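Local coordinates for protein aldehyde dehydrogenase (Burkholderia vietnamiensis, PDB 5KF0) that probably oxidises aldehydes to carboxylic acids with a nicotinamide dinucleotide coenzyme, as other aldehyde dehydrogenases do, and is seen here with NADPH, at residues F161-N166 with Q291-V296; S234-P239 with V255-G260; G259-A264 with N409-G414. All coordinates share one frame; numbering follows the deposited sequence.

Interaction 1: residues F161-N166 with Q291-V296; sequences FNFPLN and QSCIGV. With NDP (NADPH dihydro-nicotinamide-adenine-dinucleotide phosphate), chain E.
Gln291 touches Phe161, Asn162 and Phe163, and it buries more surface in this contact than any other residue. Its backbone O accepts a hydrogen bond of 2.9 Å from Asn162 ND2. The bond is almost straight at the hydrogen (167°), and the acceptor lies near the amide plane of Asn162. The donor, however, stands above the carbonyl plane of Gln291. The Gln291 side chain runs out extended beyond CG and crosses that of Phe161 at about a right angle. Its OE1 meets the ring edge 3.8 Å from Phe161 CZ; its hydrogen bond is from the backbone N of Ile336. Phe163 is the second main residue. Asn162 ND2 sits 3.4 Å above the centre of the Phe163 ring. Phe163 CZ meets Ser292 OG at 3.5 Å, edge-on. That hydroxyl accepts from the backbone N of Ile294, closing an ST turn. Phe163 CE2 comes within 4.2 Å of Cys293 SG, an oblique sulfur-aromatic contact. With CG between the backbone N and the carbonyl carbon (chi1 63°), the Asn162 amide reaches between Gln291 and the nicotinamide, its OD1 3.3 Å from NADPH C6N. Cys293 SG is joined covalently to NADPH C4N, at 2.1 Å. In this family the matching cysteine is the nucleophile, and the matching asparagine helps form the oxyanion hole. The sulfur is held by the coenzyme, consistent with a form unable to attack an aldehyde.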
loop_
_atom_site.group_PDB
_atom_site.type_symbol
_atom_site.label_atom_id
_atom_site.label_comp_id
_atom_site.label_asym_id
_atom_site.label_seq_id
_atom_site.Cartn_x
_atom_site.Cartn_y
_atom_site.Cartn_z
ATOM N N PHE A 161 -25.709 23.579 5.919
ATOM C CA PHE A 161 -26.724 23.509 6.964
ATOM C C PHE A 161 -27.248 22.100 7.200
ATOM O O PHE A 161 -27.813 21.850 8.267
ATOM C CB PHE A 161 -27.922 24.421 6.637
ATOM C CG PHE A 161 -28.943 23.787 5.697
ATOM C CD1 PHE A 161 -29.969 22.988 6.187
ATOM C CD2 PHE A 161 -28.860 24.002 4.328
ATOM C CE1 PHE A 161 -30.897 22.399 5.318
ATOM C CE2 PHE A 161 -29.776 23.433 3.465
ATOM C CZ PHE A 161 -30.801 22.636 3.960
ATOM N N ASN A 162 -27.138 21.190 6.223
ATOM C CA ASN A 162 -28.073 20.065 6.263
ATOM C C ASN A 162 -27.565 18.867 7.051
ATOM O O ASN A 162 -28.361 18.181 7.699
ATOM C CB ASN A 162 -28.464 19.628 4.850
ATOM C CG ASN A 162 -27.288 19.113 4.053
ATOM O OD1 ASN A 162 -26.195 19.678 4.094
ATOM N ND2 ASN A 162 -27.516 18.044 3.306
ATOM N N PHE A 163 -26.266 18.577 7.004
ATOM C CA PHE A 163 -25.649 17.575 7.871
ATOM C C PHE A 163 -24.568 18.311 8.652
ATOM O O PHE A 163 -23.368 18.072 8.450
ATOM C CB PHE A 163 -25.044 16.397 7.100
ATOM C CG PHE A 163 -25.943 15.778 6.048
ATOM C CD1 PHE A 163 -27.322 15.683 6.220
ATOM C CD2 PHE A 163 -25.392 15.257 4.894
ATOM C CE1 PHE A 163 -28.121 15.093 5.238
ATOM C CE2 PHE A 163 -26.181 14.663 3.914
ATOM C CZ PHE A 163 -27.546 14.587 4.084
ATOM N N PRO A 164 -24.954 19.235 9.534
ATOM C CA PRO A 164 -23.944 20.145 10.102
ATOM C C PRO A 164 -22.958 19.456 11.021
ATOM O O PRO A 164 -21.797 19.875 11.078
ATOM C CB PRO A 164 -24.785 21.182 10.851
ATOM C CG PRO A 164 -26.044 20.457 11.220
ATOM C CD PRO A 164 -26.306 19.502 10.072
ATOM N N LEU A 165 -23.378 18.424 11.751
ATOM C CA LEU A 165 -22.444 17.708 12.613
ATOM C C LEU A 165 -21.473 16.879 11.787
ATOM O O LEU A 165 -20.252 17.029 11.902
ATOM C CB LEU A 165 -23.206 16.808 13.591
ATOM C CG LEU A 165 -23.941 17.542 14.709
ATOM C CD1 LEU A 165 -24.713 16.557 15.575
ATOM C CD2 LEU A 165 -22.963 18.330 15.549
ATOM N N ASN A 166 -21.997 15.986 10.945
ATOM C CA ASN A 166 -21.101 15.031 10.309
ATOM C C ASN A 166 -20.226 15.669 9.235
ATOM O O ASN A 166 -19.078 15.240 9.049
ATOM C CB ASN A 166 -21.881 13.869 9.711
ATOM C CG ASN A 166 -20.976 12.667 9.450
ATOM O OD1 ASN A 166 -20.111 12.337 10.273
ATOM N ND2 ASN A 166 -21.150 12.042 8.316
ATOM N N GLN A 291 -33.201 16.870 1.527
ATOM C CA GLN A 291 -32.133 17.852 1.729
ATOM C C GLN A 291 -30.816 17.120 2.001
ATOM O O GLN A 291 -30.232 17.163 3.091
ATOM C CB GLN A 291 -32.521 18.814 2.844
ATOM C CG GLN A 291 -33.769 19.620 2.467
ATOM C CD GLN A 291 -34.159 20.648 3.517
ATOM O OE1 GLN A 291 -34.400 21.805 3.195
ATOM N NE2 GLN A 291 -34.236 20.218 4.777
ATOM N N SER A 292 -30.361 16.422 0.962
ATOM C CA SER A 292 -29.138 15.637 0.982
ATOM C C SER A 292 -28.401 15.852 -0.333
ATOM O O SER A 292 -29.028 15.880 -1.397
ATOM C CB SER A 292 -29.422 14.140 1.146
ATOM O OG SER A 292 -28.252 13.362 0.895
ATOM N N CYS A 293 -27.071 15.977 -0.254
ATOM C CA CYS A 293 -26.257 16.115 -1.457
ATOM C C CYS A 293 -26.252 14.859 -2.321
ATOM O O CYS A 293 -25.780 14.928 -3.465
ATOM C CB CYS A 293 -24.822 16.480 -1.083
ATOM S SG CYS A 293 -24.150 15.545 0.300
ATOM N N ILE A 294 -26.754 13.727 -1.814
ATOM C CA ILE A 294 -26.894 12.525 -2.629
ATOM C C ILE A 294 -28.315 11.994 -2.542
ATOM O O ILE A 294 -28.551 10.799 -2.757
ATOM C CB ILE A 294 -25.870 11.441 -2.241
ATOM C CG1 ILE A 294 -25.753 11.298 -0.715
ATOM C CG2 ILE A 294 -24.507 11.735 -2.903
ATOM C CD1 ILE A 294 -24.757 10.209 -0.280
ATOM N N GLY A 295 -29.269 12.880 -2.261
ATOM C CA GLY A 295 -30.666 12.484 -2.311
ATOM C C GLY A 295 -31.054 12.021 -3.707
ATOM O O GLY A 295 -30.551 12.520 -4.719
ATOM N N VAL A 296 -31.935 11.024 -3.757
ATOM C CA VAL A 296 -32.423 10.533 -5.044
ATOM C C VAL A 296 -33.361 11.564 -5.649
ATOM O O VAL A 296 -34.429 11.854 -5.100
ATOM C CB VAL A 296 -33.118 9.178 -4.882
ATOM C CG1 VAL A 296 -33.843 8.775 -6.188
ATOM C CG2 VAL A 296 -32.093 8.109 -4.455
HETATM P PA NDP E . -24.486 27.064 0.741
HETATM O O1A NDP E . -23.568 27.019 -0.435
HETATM O O2A NDP E . -25.625 28.067 0.562
HETATM O O5B NDP E . -23.717 27.397 2.092
HETATM C C5B NDP E . -22.697 26.463 2.525
HETATM C C4B NDP E . -21.727 27.186 3.420
HETATM O O4B NDP E . -20.974 28.144 2.642
HETATM C C3B NDP E . -22.371 27.987 4.560
HETATM O O3B NDP E . -21.531 27.969 5.711
HETATM C C2B NDP E . -22.407 29.395 3.966
HETATM O O2B NDP E . -22.443 30.459 4.940
HETATM C C1B NDP E . -21.056 29.402 3.276
HETATM N N9A NDP E . -20.897 30.445 2.270
HETATM C C8A NDP E . -21.744 30.789 1.250
HETATM N N7A NDP E . -21.281 31.739 0.472
HETATM C C5A NDP E . -20.046 32.043 1.022
HETATM C C6A NDP E . -19.042 32.962 0.659
HETATM N N6A NDP E . -19.141 33.809 -0.374
HETATM N N1A NDP E . -17.919 32.995 1.413
HETATM C C2A NDP E . -17.820 32.172 2.459
HETATM N N3A NDP E . -18.699 31.270 2.902
HETATM C C4A NDP E . -19.797 31.256 2.134
HETATM O O3 NDP E . -25.080 25.611 0.985
HETATM P PN NDP E . -26.173 25.043 1.992
HETATM O O1N NDP E . -25.778 25.354 3.389
HETATM O O2N NDP E . -27.510 25.576 1.543
HETATM O O5D NDP E . -26.117 23.471 1.794
HETATM C C5D NDP E . -26.716 22.758 0.700
HETATM C C4D NDP E . -25.668 22.513 -0.357
HETATM O O4D NDP E . -24.562 21.760 0.207
HETATM C C3D NDP E . -26.201 21.691 -1.534
HETATM O O3D NDP E . -25.753 22.178 -2.793
HETATM C C2D NDP E . -25.660 20.296 -1.222
HETATM O O2D NDP E . -25.551 19.400 -2.322
HETATM C C1D NDP E . -24.305 20.640 -0.619
HETATM N N1N NDP E . -23.847 19.497 0.164
HETATM C C2N NDP E . -22.707 18.807 -0.174
HETATM C C3N NDP E . -22.349 17.656 0.429
HETATM C C7N NDP E . -21.071 16.959 0.121
HETATM O O7N NDP E . -20.511 16.343 1.039
HETATM N N7N NDP E . -20.616 16.961 -1.130
HETATM C C4N NDP E . -23.260 17.022 1.418
HETATM C C5N NDP E . -24.261 18.000 1.932
HETATM C C6N NDP E . -24.541 19.108 1.272
HETATM P P2B NDP E . -23.864 31.005 5.551
HETATM O O1X NDP E . -24.941 30.097 5.086
HETATM O O2X NDP E . -23.601 31.048 7.027
HETATM O O3X NDP E . -24.036 32.416 5.031
#

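Interaction 2: residues S234-P239 with V255-G260; sequences SFTGSP and VLELGG. With NDP (NADPH dihydro-nicotinamide-adenine-dinucleotide phosphate), chain E.
Phe235 and Glu257 carry the backbone pairing of two parallel strands, 234-236 and 255-257. Three backbone hydrogen bonds join the segments: Phe235 N to Val255 O, Glu257 N to Phe235 O (2.8 Å), and Gly237 N to Glu257 O. The ladder thus runs one residue past the strand at Gly237. CA-H...O contacts fill in between, the shortest from Leu258 CA to Gly237 O at 3.2 Å.

Apolar packing comes next. Leu258 CD2 meets the Phe235 ring at its edge, 3.6 Å from Phe235 CE2. Leu256 CD2 approaches the same ring obliquely. Pro239 CG packs on Leu258 CB at 4.0 Å, the two side chains running antiparallel. On the other face of the sheet, Thr236 and Glu257 lie side by side, and Lys171 bonds the Thr236 hydroxyl.

Polar groups hold NADPH at two places, the adenosine-side phosphate and the nicotinamide carboxamide. Ser238 gives two bonds to phosphate oxygen O1A of NADPH, from N and from OG (2.7 Å). The carboxamide N7N of NADPH donates to Leu258 O (2.9 Å, 177°) and to Glu257 OE1 (3.1 Å). These two bonds fix the carboxamide's rotation. Glu257 matches the family's general-base glutamate; with OE1 engaged by coenzyme, it is probably kept from that role here.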
loop_
_atom_site.group_PDB
_atom_site.type_symbol
_atom_site.label_atom_id
_atom_site.label_comp_id
_atom_site.label_asym_id
_atom_site.label_seq_id
_atom_site.Cartn_x
_atom_site.Cartn_y
_atom_site.Cartn_z
ATOM N N SER A 234 -11.195 23.983 2.448
ATOM C CA SER A 234 -12.034 22.817 2.187
ATOM C C SER A 234 -13.476 23.237 2.429
ATOM O O SER A 234 -13.856 23.557 3.560
ATOM C CB SER A 234 -11.621 21.626 3.052
ATOM O OG SER A 234 -12.470 20.513 2.813
ATOM N N PHE A 235 -14.259 23.249 1.351
ATOM C CA PHE A 235 -15.600 23.816 1.315
ATOM C C PHE A 235 -16.605 22.719 1.015
ATOM O O PHE A 235 -16.442 21.970 0.044
ATOM C CB PHE A 235 -15.687 24.921 0.248
ATOM C CG PHE A 235 -17.103 25.391 -0.023
ATOM C CD1 PHE A 235 -17.649 26.431 0.709
ATOM C CD2 PHE A 235 -17.884 24.773 -1.000
ATOM C CE1 PHE A 235 -18.955 26.855 0.473
ATOM C CE2 PHE A 235 -19.190 25.187 -1.240
ATOM C CZ PHE A 235 -19.726 26.234 -0.501
ATOM N N THR A 236 -17.640 22.616 1.851
ATOM C CA THR A 236 -18.791 21.760 1.573
ATOM C C THR A 236 -20.037 22.636 1.505
ATOM O O THR A 236 -20.368 23.329 2.478
ATOM C CB THR A 236 -18.947 20.667 2.637
ATOM O OG1 THR A 236 -17.744 19.880 2.691
ATOM C CG2 THR A 236 -20.129 19.743 2.288
ATOM N N GLY A 237 -20.717 22.611 0.360
ATOM C CA GLY A 237 -21.855 23.488 0.155
ATOM C C GLY A 237 -22.296 23.442 -1.296
ATOM O O GLY A 237 -21.994 22.488 -2.012
ATOM N N SER A 238 -22.992 24.499 -1.718
ATOM C CA SER A 238 -23.616 24.501 -3.036
ATOM C C SER A 238 -22.576 24.684 -4.144
ATOM O O SER A 238 -21.555 25.363 -3.960
ATOM C CB SER A 238 -24.670 25.599 -3.137
ATOM O OG SER A 238 -24.095 26.897 -3.079
ATOM N N PRO A 239 -22.814 24.070 -5.308
ATOM C CA PRO A 239 -21.892 24.262 -6.441
ATOM C C PRO A 239 -21.710 25.722 -6.815
ATOM O O PRO A 239 -20.582 26.142 -7.096
ATOM C CB PRO A 239 -22.555 23.469 -7.583
ATOM C CG PRO A 239 -23.467 22.492 -6.926
ATOM C CD PRO A 239 -23.823 23.022 -5.549
ATOM N N VAL A 255 -10.321 22.228 -1.922
ATOM C CA VAL A 255 -11.109 20.999 -1.971
ATOM C C VAL A 255 -12.574 21.412 -1.934
ATOM O O VAL A 255 -12.956 22.251 -1.115
ATOM C CB VAL A 255 -10.778 20.064 -0.794
ATOM C CG1 VAL A 255 -11.787 18.911 -0.722
ATOM C CG2 VAL A 255 -9.336 19.535 -0.884
ATOM N N LEU A 256 -13.390 20.834 -2.822
ATOM C CA LEU A 256 -14.802 21.191 -2.945
ATOM C C LEU A 256 -15.674 19.948 -2.837
ATOM O O LEU A 256 -15.461 18.977 -3.566
ATOM C CB LEU A 256 -15.091 21.876 -4.291
ATOM C CG LEU A 256 -14.323 23.168 -4.565
ATOM C CD1 LEU A 256 -14.688 23.663 -5.963
ATOM C CD2 LEU A 256 -14.635 24.243 -3.517
ATOM N N GLU A 257 -16.664 19.991 -1.948
ATOM C CA GLU A 257 -17.671 18.935 -1.799
ATOM C C GLU A 257 -19.022 19.579 -2.086
ATOM O O GLU A 257 -19.554 20.300 -1.241
ATOM C CB GLU A 257 -17.628 18.336 -0.389
ATOM C CG GLU A 257 -16.439 17.406 -0.143
ATOM C CD GLU A 257 -16.649 16.022 -0.725
ATOM O OE1 GLU A 257 -17.734 15.740 -1.288
ATOM O OE2 GLU A 257 -15.696 15.210 -0.640
ATOM N N LEU A 258 -19.588 19.322 -3.267
ATOM C CA LEU A 258 -20.744 20.094 -3.711
ATOM C C LEU A 258 -21.975 19.209 -3.910
ATOM O O LEU A 258 -22.146 18.217 -3.194
ATOM C CB LEU A 258 -20.385 20.863 -4.989
ATOM C CG LEU A 258 -18.998 21.533 -4.906
ATOM C CD1 LEU A 258 -18.578 22.092 -6.254
ATOM C CD2 LEU A 258 -18.966 22.640 -3.839
ATOM N N GLY A 259 -22.848 19.567 -4.851
ATOM C CA GLY A 259 -24.155 18.934 -4.943
ATOM C C GLY A 259 -24.431 18.259 -6.277
ATOM O O GLY A 259 -23.525 18.150 -7.107
ATOM N N GLY A 260 -25.669 17.817 -6.501
ATOM C CA GLY A 260 -25.992 17.154 -7.759
ATOM C C GLY A 260 -27.457 16.761 -7.797
ATOM O O GLY A 260 -28.231 17.064 -6.883
HETATM P PA NDP E . -24.486 27.064 0.741
HETATM O O1A NDP E . -23.568 27.019 -0.435
HETATM O O2A NDP E . -25.625 28.067 0.562
HETATM O O5B NDP E . -23.717 27.397 2.092
HETATM C C5B NDP E . -22.697 26.463 2.525
HETATM C C4B NDP E . -21.727 27.186 3.420
HETATM O O4B NDP E . -20.974 28.144 2.642
HETATM C C3B NDP E . -22.371 27.987 4.560
HETATM O O3B NDP E . -21.531 27.969 5.711
HETATM C C2B NDP E . -22.407 29.395 3.966
HETATM O O2B NDP E . -22.443 30.459 4.940
HETATM C C1B NDP E . -21.056 29.402 3.276
HETATM N N9A NDP E . -20.897 30.445 2.270
HETATM C C8A NDP E . -21.744 30.789 1.250
HETATM N N7A NDP E . -21.281 31.739 0.472
HETATM C C5A NDP E . -20.046 32.043 1.022
HETATM C C6A NDP E . -19.042 32.962 0.659
HETATM N N6A NDP E . -19.141 33.809 -0.374
HETATM N N1A NDP E . -17.919 32.995 1.413
HETATM C C2A NDP E . -17.820 32.172 2.459
HETATM N N3A NDP E . -18.699 31.270 2.902
HETATM C C4A NDP E . -19.797 31.256 2.134
HETATM O O3 NDP E . -25.080 25.611 0.985
HETATM P PN NDP E . -26.173 25.043 1.992
HETATM O O1N NDP E . -25.778 25.354 3.389
HETATM O O2N NDP E . -27.510 25.576 1.543
HETATM O O5D NDP E . -26.117 23.471 1.794
HETATM C C5D NDP E . -26.716 22.758 0.700
HETATM C C4D NDP E . -25.668 22.513 -0.357
HETATM O O4D NDP E . -24.562 21.760 0.207
HETATM C C3D NDP E . -26.201 21.691 -1.534
HETATM O O3D NDP E . -25.753 22.178 -2.793
HETATM C C2D NDP E . -25.660 20.296 -1.222
HETATM O O2D NDP E . -25.551 19.400 -2.322
HETATM C C1D NDP E . -24.305 20.640 -0.619
HETATM N N1N NDP E . -23.847 19.497 0.164
HETATM C C2N NDP E . -22.707 18.807 -0.174
HETATM C C3N NDP E . -22.349 17.656 0.429
HETATM C C7N NDP E . -21.071 16.959 0.121
HETATM O O7N NDP E . -20.511 16.343 1.039
HETATM N N7N NDP E . -20.616 16.961 -1.130
HETATM C C4N NDP E . -23.260 17.022 1.418
HETATM C C5N NDP E . -24.261 18.000 1.932
HETATM C C6N NDP E . -24.541 19.108 1.272
HETATM P P2B NDP E . -23.864 31.005 5.551
HETATM O O1X NDP E . -24.941 30.097 5.086
HETATM O O2X NDP E . -23.601 31.048 7.027
HETATM O O3X NDP E . -24.036 32.416 5.031
#

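Interaction 3: residues G259-A264 with N409-G414; sequences GGNAAA and NDSDFG
Phe413 turns one face of its ring to Gly260. The CA of Gly260 lies over that face, 3.5 Å from Phe413 CG. The glycine backbone thus packs directly on the ring. Gly259 O approaches obliquely, 3.4 Å from Phe413 CD1. Asn261 crosses Phe413 at about a right angle, with amide and ring planes 72° apart. Its OD1 meets the ring edge 3.6 Å from Phe413 CD2. Asn261 CG sits between the backbone N and the carbonyl carbon (chi1 59°), and this swings the amide toward Ser411. There Ser411 OG donates a 2.7 Å hydrogen bond to Asn261 OD1. The same hydroxyl accepts from the backbone N of Phe413 at 2.9 Å, forming an ST turn. One serine therefore both binds the amide and shapes the loop that presents the phenyl ring. The other end of the amide is also held. Asn261 ND2 donates to a water, which in turn donates to Asp410 O, and it bonds Tyr384 O as well. Asp410 makes salt bridges to Arg379 and Arg385. Gly259 and Gly260 belong to the Glu-Leu-Gly-Gly sequence typical of aldehyde dehydrogenases. Here that extended segment leaves the coenzyme pocket and passes into strand 263-266, which pairs in parallel with strand 416-420 in the catalytic-domain sheet.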
loop_
_atom_site.group_PDB
_atom_site.type_symbol
_atom_site.label_atom_id
_atom_site.label_comp_id
_atom_site.label_asym_id
_atom_site.label_seq_id
_atom_site.Cartn_x
_atom_site.Cartn_y
_atom_site.Cartn_z
ATOM N N GLY A 259 -22.848 19.567 -4.851
ATOM C CA GLY A 259 -24.155 18.934 -4.943
ATOM C C GLY A 259 -24.431 18.259 -6.277
ATOM O O GLY A 259 -23.525 18.150 -7.107
ATOM N N GLY A 260 -25.669 17.817 -6.501
ATOM C CA GLY A 260 -25.992 17.154 -7.759
ATOM C C GLY A 260 -27.457 16.761 -7.797
ATOM O O GLY A 260 -28.231 17.064 -6.883
ATOM N N ASN A 261 -27.834 16.084 -8.884
ATOM C CA ASN A 261 -29.199 15.594 -9.083
ATOM C C ASN A 261 -29.148 14.072 -9.231
ATOM O O ASN A 261 -29.403 13.528 -10.313
ATOM C CB ASN A 261 -29.871 16.278 -10.319
ATOM C CG ASN A 261 -29.103 16.052 -11.616
ATOM O OD1 ASN A 261 -27.921 15.681 -11.615
ATOM N ND2 ASN A 261 -29.789 16.258 -12.740
ATOM N N ALA A 262 -28.851 13.384 -8.127
ATOM C CA ALA A 262 -28.454 11.980 -8.192
ATOM C C ALA A 262 -29.562 11.087 -8.737
ATOM O O ALA A 262 -30.749 11.284 -8.454
ATOM C CB ALA A 262 -28.025 11.490 -6.805
ATOM N N ALA A 263 -29.155 10.082 -9.516
ATOM C CA ALA A 263 -30.058 9.136 -10.156
ATOM C C ALA A 263 -29.899 7.727 -9.589
ATOM O O ALA A 263 -28.800 7.310 -9.199
ATOM C CB ALA A 263 -29.815 9.081 -11.672
ATOM N N ALA A 264 -31.007 6.981 -9.599
ATOM C CA ALA A 264 -30.997 5.548 -9.323
ATOM C C ALA A 264 -31.590 4.811 -10.515
ATOM O O ALA A 264 -32.648 5.206 -11.022
ATOM C CB ALA A 264 -31.806 5.218 -8.066
ATOM N N ASN A 409 -25.817 10.296 -16.895
ATOM C CA ASN A 409 -24.729 11.214 -17.221
ATOM C C ASN A 409 -25.209 12.515 -17.851
ATOM O O ASN A 409 -24.405 13.440 -17.995
ATOM C CB ASN A 409 -23.742 10.550 -18.188
ATOM C CG ASN A 409 -22.791 9.583 -17.504
ATOM O OD1 ASN A 409 -22.509 9.702 -16.316
ATOM N ND2 ASN A 409 -22.271 8.619 -18.280
ATOM N N ASP A 410 -26.480 12.599 -18.259
ATOM C CA ASP A 410 -27.027 13.787 -18.913
ATOM C C ASP A 410 -27.308 14.850 -17.851
ATOM O O ASP A 410 -28.451 15.124 -17.477
ATOM C CB ASP A 410 -28.282 13.419 -19.694
ATOM C CG ASP A 410 -28.998 14.636 -20.249
ATOM O OD1 ASP A 410 -28.289 15.588 -20.669
ATOM O OD2 ASP A 410 -30.259 14.651 -20.237
ATOM N N SER A 411 -26.220 15.448 -17.361
ATOM C CA SER A 411 -26.264 16.306 -16.188
ATOM C C SER A 411 -24.974 17.104 -16.110
ATOM O O SER A 411 -23.926 16.647 -16.581
ATOM C CB SER A 411 -26.423 15.480 -14.904
ATOM O OG SER A 411 -26.370 16.320 -13.758
ATOM N N ASP A 412 -25.064 18.289 -15.489
ATOM C CA ASP A 412 -23.875 19.035 -15.083
ATOM C C ASP A 412 -23.117 18.338 -13.965
ATOM O O ASP A 412 -21.943 18.651 -13.736
ATOM C CB ASP A 412 -24.251 20.434 -14.570
ATOM C CG ASP A 412 -24.899 21.302 -15.617
ATOM O OD1 ASP A 412 -24.687 21.070 -16.821
ATOM O OD2 ASP A 412 -25.597 22.255 -15.207
ATOM N N PHE A 413 -23.757 17.406 -13.272
ATOM C CA PHE A 413 -23.281 16.918 -11.989
ATOM C C PHE A 413 -22.783 15.486 -12.105
ATOM O O PHE A 413 -22.900 14.842 -13.151
ATOM C CB PHE A 413 -24.401 17.048 -10.949
ATOM C CG PHE A 413 -24.889 18.455 -10.794
ATOM C CD1 PHE A 413 -24.051 19.424 -10.258
ATOM C CD2 PHE A 413 -26.171 18.826 -11.211
ATOM C CE1 PHE A 413 -24.483 20.746 -10.115
ATOM C CE2 PHE A 413 -26.611 20.143 -11.066
ATOM C CZ PHE A 413 -25.751 21.107 -10.517
ATOM N N GLY A 414 -22.176 15.014 -11.017
ATOM C CA GLY A 414 -21.611 13.678 -10.985
ATOM C C GLY A 414 -21.119 13.295 -9.603
ATOM O O GLY A 414 -19.924 13.032 -9.416
HETATM O O HOH W 1 -29.526 16.767 -15.619
#

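Interactions 1 and 2 line the coenzyme pocket and hold NADPH; their centres lie about 11 Å apart. Interaction 3 carries on into the neighbouring sheet and reaches NADPH through the shared Gly259. Its centre is about 14 Å from that of interaction 2 and about 16 Å from that of interaction 1. Interaction 2 pairs neighbouring parallel strands 232-236 and 253-257, which helix 239-248 connects as a beta-alpha-beta crossover. Along the chain it is nested within the loop closed by interaction 1. Interaction 3 starts where interaction 2 ends, and its segments alternate with those of interaction 1. Cys293 touches Leu258, Pro239 packs on Phe413, and Gly295 on Ala262, so the coenzyme-binding and catalytic parts meet around the active site.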